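Local coordinates for D-xylonate dehydratase (Caulobacter crescentus, PDB 5OYN), which catalyses the dehydration of D-xylonate to 2-dehydro-3-deoxy-D-arabinonate, and of D-gluconate with similar efficiency, using a [2Fe-2S] cluster and magnesium, at residues 275-280 with 291-296; 217-222 with 287-292. All coordinates share one frame; numbering follows the deposited sequence.

Contact 1 (275-280 with 291-296)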
loop_
_atom_site.group_PDB
_atom_site.type_symbol
_atom_site.label_atom_id
_atom_site.label_comp_id
_atom_site.label_asym_id
_atom_site.label_seq_id
_atom_site.Cartn_x
_atom_site.Cartn_y
_atom_site.Cartn_z
ATOM N N ASN A 275 20.434 30.027 16.923
ATOM C CA ASN A 275 20.266 30.081 15.470
ATOM C C ASN A 275 18.797 29.962 15.081
ATOM O O ASN A 275 18.295 30.720 14.237
ATOM C CB ASN A 275 21.087 28.975 14.810
ATOM C CG ASN A 275 22.557 29.310 14.765
ATOM O OD1 ASN A 275 22.949 30.428 15.098
ATOM N ND2 ASN A 275 23.380 28.353 14.355
ATOM N N ALA A 276 18.092 29.016 15.700
ATOM C CA ALA A 276 16.672 28.850 15.424
ATOM C C ALA A 276 15.908 30.125 15.751
ATOM O O ALA A 276 15.136 30.630 14.923
ATOM C CB ALA A 276 16.121 27.656 16.207
ATOM N N ILE A 277 16.131 30.668 16.956
ATOM C CA ILE A 277 15.496 31.922 17.372
ATOM C C ILE A 277 15.705 32.996 16.317
ATOM O O ILE A 277 14.775 33.729 15.958
ATOM C CB ILE A 277 16.044 32.377 18.742
ATOM C CG1 ILE A 277 15.708 31.361 19.832
ATOM C CG2 ILE A 277 15.527 33.794 19.105
ATOM C CD1 ILE A 277 15.590 31.969 21.209
ATOM N N ALA A 278 16.930 33.112 15.805
ATOM C CA ALA A 278 17.187 34.139 14.806
ATOM C C ALA A 278 16.374 33.872 13.555
ATOM O O ALA A 278 15.749 34.788 13.002
ATOM C CB ALA A 278 18.679 34.205 14.473
ATOM N N LEU A 279 16.349 32.609 13.114
ATOM C CA LEU A 279 15.597 32.266 11.917
ATOM C C LEU A 279 14.116 32.569 12.091
ATOM O O LEU A 279 13.487 33.153 11.197
ATOM C CB LEU A 279 15.806 30.800 11.574
ATOM C CG LEU A 279 14.816 30.340 10.513
ATOM C CD1 LEU A 279 15.295 30.783 9.141
ATOM C CD2 LEU A 279 14.707 28.864 10.618
ATOM N N VAL A 280 13.544 32.200 13.240
ATOM C CA VAL A 280 12.122 32.453 13.451
ATOM C C VAL A 280 11.785 33.911 13.180
ATOM O O VAL A 280 10.772 34.220 12.542
ATOM C CB VAL A 280 11.702 32.047 14.868
ATOM C CG1 VAL A 280 10.254 32.452 15.102
ATOM C CG2 VAL A 280 11.900 30.575 15.058
ATOM N N PRO A 291 6.929 28.786 22.847
ATOM C CA PRO A 291 6.790 27.655 23.780
ATOM C C PRO A 291 7.508 26.412 23.299
ATOM O O PRO A 291 8.079 25.688 24.121
ATOM C CB PRO A 291 5.274 27.439 23.862
ATOM C CG PRO A 291 4.684 28.710 23.456
ATOM C CD PRO A 291 5.616 29.325 22.453
ATOM N N HIS A 292 7.545 26.167 21.983
ATOM C CA HIS A 292 8.138 24.934 21.471
ATOM C C HIS A 292 9.651 24.969 21.518
ATOM O O HIS A 292 10.282 23.956 21.834
ATOM C CB HIS A 292 7.694 24.666 20.033
ATOM C CG HIS A 292 6.239 24.383 19.900
ATOM N ND1 HIS A 292 5.559 23.572 20.784
ATOM C CD2 HIS A 292 5.327 24.802 18.993
ATOM C CE1 HIS A 292 4.289 23.504 20.426
ATOM N NE2 HIS A 292 4.121 24.243 19.343
ATOM N N ILE A 293 10.258 26.100 21.164
ATOM C CA ILE A 293 11.715 26.151 21.207
ATOM C C ILE A 293 12.208 26.024 22.644
ATOM O O ILE A 293 13.215 25.358 22.910
ATOM C CB ILE A 293 12.235 27.424 20.523
ATOM C CG1 ILE A 293 12.051 27.297 19.008
ATOM C CG2 ILE A 293 13.692 27.634 20.852
ATOM C CD1 ILE A 293 12.438 28.524 18.230
ATOM N N VAL A 294 11.480 26.609 23.600
ATOM C CA VAL A 294 11.879 26.485 24.998
ATOM C C VAL A 294 11.730 25.044 25.457
ATOM O O VAL A 294 12.665 24.457 26.016
ATOM C CB VAL A 294 11.075 27.452 25.892
ATOM C CG1 VAL A 294 11.195 27.048 27.352
ATOM C CG2 VAL A 294 11.563 28.882 25.716
ATOM N N ALA A 295 10.554 24.455 25.212
ATOM C CA ALA A 295 10.301 23.050 25.537
ATOM C C ALA A 295 11.418 22.135 25.040
ATOM O O ALA A 295 11.903 21.271 25.775
ATOM C CB ALA A 295 8.957 22.613 24.944
ATOM N N MET A 296 11.841 22.310 23.790
ATOM C CA MET A 296 12.904 21.460 23.268
ATOM C C MET A 296 14.231 21.748 23.960
ATOM O O MET A 296 14.977 20.818 24.295
ATOM C CB MET A 296 13.020 21.645 21.757
ATOM C CG MET A 296 11.728 21.327 21.025
ATOM S SD MET A 296 11.661 22.067 19.386
ATOM C CE MET A 296 13.070 21.246 18.708
#
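This is an antiparallel helical hairpin in the buried core of the N-terminal part of the IlvD/Edd fold, where I293 of helix 289-299 faces A276, I277 and V280 of helix 270-282. The two segments run at 174° to each other. The axes of the segments come no closer than 11.3 Å, so side chains rather than backbones make the contact. I293 is the centre of it and carries most of the buried surface. Its CG1 lies anti to the carbonyl carbon, with chi1 at -72°, and the nearly extended chi2 of 176° carries CD1 toward the opposite helix, where it meets both A276 and V280. The other branch, CG2, turns to I277 and comes within 4.4 Å of I277 CG1. A276 adds its methyl, with CB 4.3 Å from I293 CD1. All of these contacts are apolar. W309 of helix 306-312 touches both I277 and I293, so a third helix covers that flank. The V280 and I293 side chains lie alongside each other, running opposite ways, and V280 CG2 meets I293 CD1 at 3.8 Å.

Contact 2 (217-222 with 287-292)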
loop_
_atom_site.group_PDB
_atom_site.type_symbol
_atom_site.label_atom_id
_atom_site.label_comp_id
_atom_site.label_asym_id
_atom_site.label_seq_id
_atom_site.Cartn_x
_atom_site.Cartn_y
_atom_site.Cartn_z
ATOM N N SER A 217 5.205 25.408 9.142
ATOM C CA SER A 217 6.360 25.845 8.371
ATOM C C SER A 217 7.444 26.414 9.284
ATOM O O SER A 217 8.638 26.211 9.038
ATOM C CB SER A 217 5.938 26.865 7.324
ATOM O OG SER A 217 4.658 26.552 6.825
ATOM N N THR A 218 7.052 27.103 10.363
ATOM C CA THR A 218 8.040 27.644 11.295
ATOM C C THR A 218 8.815 26.529 11.988
ATOM O O THR A 218 10.051 26.492 11.940
ATOM C CB THR A 218 7.362 28.539 12.334
ATOM O OG1 THR A 218 6.657 29.607 11.679
ATOM C CG2 THR A 218 8.401 29.123 13.276
ATOM N N MET A 219 8.104 25.602 12.633
ATOM C CA MET A 219 8.791 24.528 13.341
ATOM C C MET A 219 9.624 23.662 12.401
ATOM O O MET A 219 10.643 23.101 12.812
ATOM C CB MET A 219 7.787 23.668 14.106
ATOM C CG MET A 219 7.109 24.384 15.267
ATOM S SD MET A 219 8.213 25.449 16.228
ATOM C CE MET A 219 9.384 24.261 16.912
ATOM N N ASN A 220 9.243 23.560 11.135
ATOM C CA ASN A 220 10.078 22.758 10.253
ATOM C C ASN A 220 11.313 23.528 9.807
ATOM O O ASN A 220 12.400 22.955 9.712
ATOM C CB ASN A 220 9.239 22.236 9.086
ATOM C CG ASN A 220 8.481 20.954 9.465
ATOM O OD1 ASN A 220 9.077 19.879 9.541
ATOM N ND2 ASN A 220 7.192 21.083 9.786
ATOM N N ALA A 221 11.183 24.833 9.576
ATOM C CA ALA A 221 12.366 25.659 9.371
ATOM C C ALA A 221 13.262 25.645 10.607
ATOM O O ALA A 221 14.492 25.638 10.486
ATOM C CB ALA A 221 11.955 27.084 9.016
ATOM N N VAL A 222 12.659 25.626 11.804
ATOM C CA VAL A 222 13.442 25.596 13.039
ATOM C C VAL A 222 14.329 24.361 13.072
ATOM O O VAL A 222 15.540 24.452 13.297
ATOM C CB VAL A 222 12.517 25.649 14.268
ATOM C CG1 VAL A 222 13.214 25.060 15.514
ATOM C CG2 VAL A 222 12.041 27.071 14.500
ATOM N N THR A 287 4.359 32.768 16.680
ATOM C CA THR A 287 4.528 32.873 18.124
ATOM C C THR A 287 4.450 31.526 18.820
ATOM O O THR A 287 4.879 31.400 19.970
ATOM C CB THR A 287 3.456 33.786 18.695
ATOM O OG1 THR A 287 2.173 33.178 18.483
ATOM C CG2 THR A 287 3.510 35.162 18.007
ATOM N N ASN A 288 3.878 30.516 18.177
ATOM C CA ASN A 288 3.879 29.210 18.810
ATOM C C ASN A 288 5.271 28.607 18.828
ATOM O O ASN A 288 5.521 27.687 19.615
ATOM C CB ASN A 288 2.886 28.293 18.110
ATOM C CG ASN A 288 1.466 28.730 18.326
ATOM O OD1 ASN A 288 1.140 29.294 19.365
ATOM N ND2 ASN A 288 0.610 28.482 17.351
ATOM N N ALA A 289 6.186 29.121 17.998
ATOM C CA ALA A 289 7.562 28.643 18.045
ATOM C C ALA A 289 8.169 28.846 19.425
ATOM O O ALA A 289 9.006 28.040 19.855
ATOM C CB ALA A 289 8.409 29.335 16.976
ATOM N N GLN A 290 7.729 29.898 20.156
ATOM C CA GLN A 290 8.379 30.231 21.420
ATOM C C GLN A 290 8.166 29.143 22.466
ATOM O O GLN A 290 9.161 28.581 22.953
ATOM C CB GLN A 290 7.929 31.611 21.906
ATOM C CG GLN A 290 8.408 31.959 23.308
ATOM C CD GLN A 290 7.477 31.478 24.405
ATOM O OE1 GLN A 290 6.309 31.848 24.446
ATOM N NE2 GLN A 290 7.996 30.652 25.305
ATOM N N PRO A 291 6.929 28.786 22.847
ATOM C CA PRO A 291 6.790 27.655 23.780
ATOM C C PRO A 291 7.508 26.412 23.299
ATOM O O PRO A 291 8.079 25.688 24.121
ATOM C CB PRO A 291 5.274 27.439 23.862
ATOM C CG PRO A 291 4.684 28.710 23.456
ATOM C CD PRO A 291 5.616 29.325 22.453
ATOM N N HIS A 292 7.545 26.167 21.983
ATOM C CA HIS A 292 8.138 24.934 21.471
ATOM C C HIS A 292 9.651 24.969 21.518
ATOM O O HIS A 292 10.282 23.956 21.834
ATOM C CB HIS A 292 7.694 24.666 20.033
ATOM C CG HIS A 292 6.239 24.383 19.900
ATOM N ND1 HIS A 292 5.559 23.572 20.784
ATOM C CD2 HIS A 292 5.327 24.802 18.993
ATOM C CE1 HIS A 292 4.289 23.504 20.426
ATOM N NE2 HIS A 292 4.121 24.243 19.343
#
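M219 has the largest share of the buried surface and lies against A289 and H292. Its chain starts with CG beside the backbone N and then bends at both chi2 (-40°) and chi3 (-64°). The bends bring the sulfur and the terminal methyl over to the other segment. SD rests 3.7 Å from A289 CA and 4.0 Å from A289 CB. CE goes on to H292 CB, at 3.6 Å. The M219 and H292 side chains cross at about a right angle. SD lies obliquely to the imidazole, 5.0 Å from the ring centroid. The contact packs helix 215-225 against the N-terminal part of helix 289-299, deep in the N-terminal part of the IlvD/Edd fold and beside the active site. Both imidazole nitrogens of H292 are engaged: ND1 bonds to R112, and NE2 to the carboxylated lysine 139 of the magnesium site. M219 thus packs on the CB side of a second-shell residue of the metal. A289 also meets T218, whose CG2 sits 3.7 Å from A289 CB. T218 CG2 is anti to the backbone N, which leaves OG1 beside that N, where it bonds to G214 O and also takes part in a hydrogen bond with S286 N.

From the N terminus, helix 215-225 comes first and supplies segment 217-222. The chain then passes through helices 241-259 and 264-267 to helix 270-282, which supplies 275-280. A short turn leads into helix 289-299, where both contacts end. Contact 1 closes this short hairpin, with 10 residues between its segments. Contact 2 closes a longer loop of 64 residues, and that loop includes segment 275-280. The contacts share P291 and H292, and their centres are 6 Å apart. Helices 215-225 and 270-282 also touch directly: V280 CG2 lies 3.6 Å from V222 CG2. The three helices pack pairwise, and contact 2 is the one that borders the magnesium site.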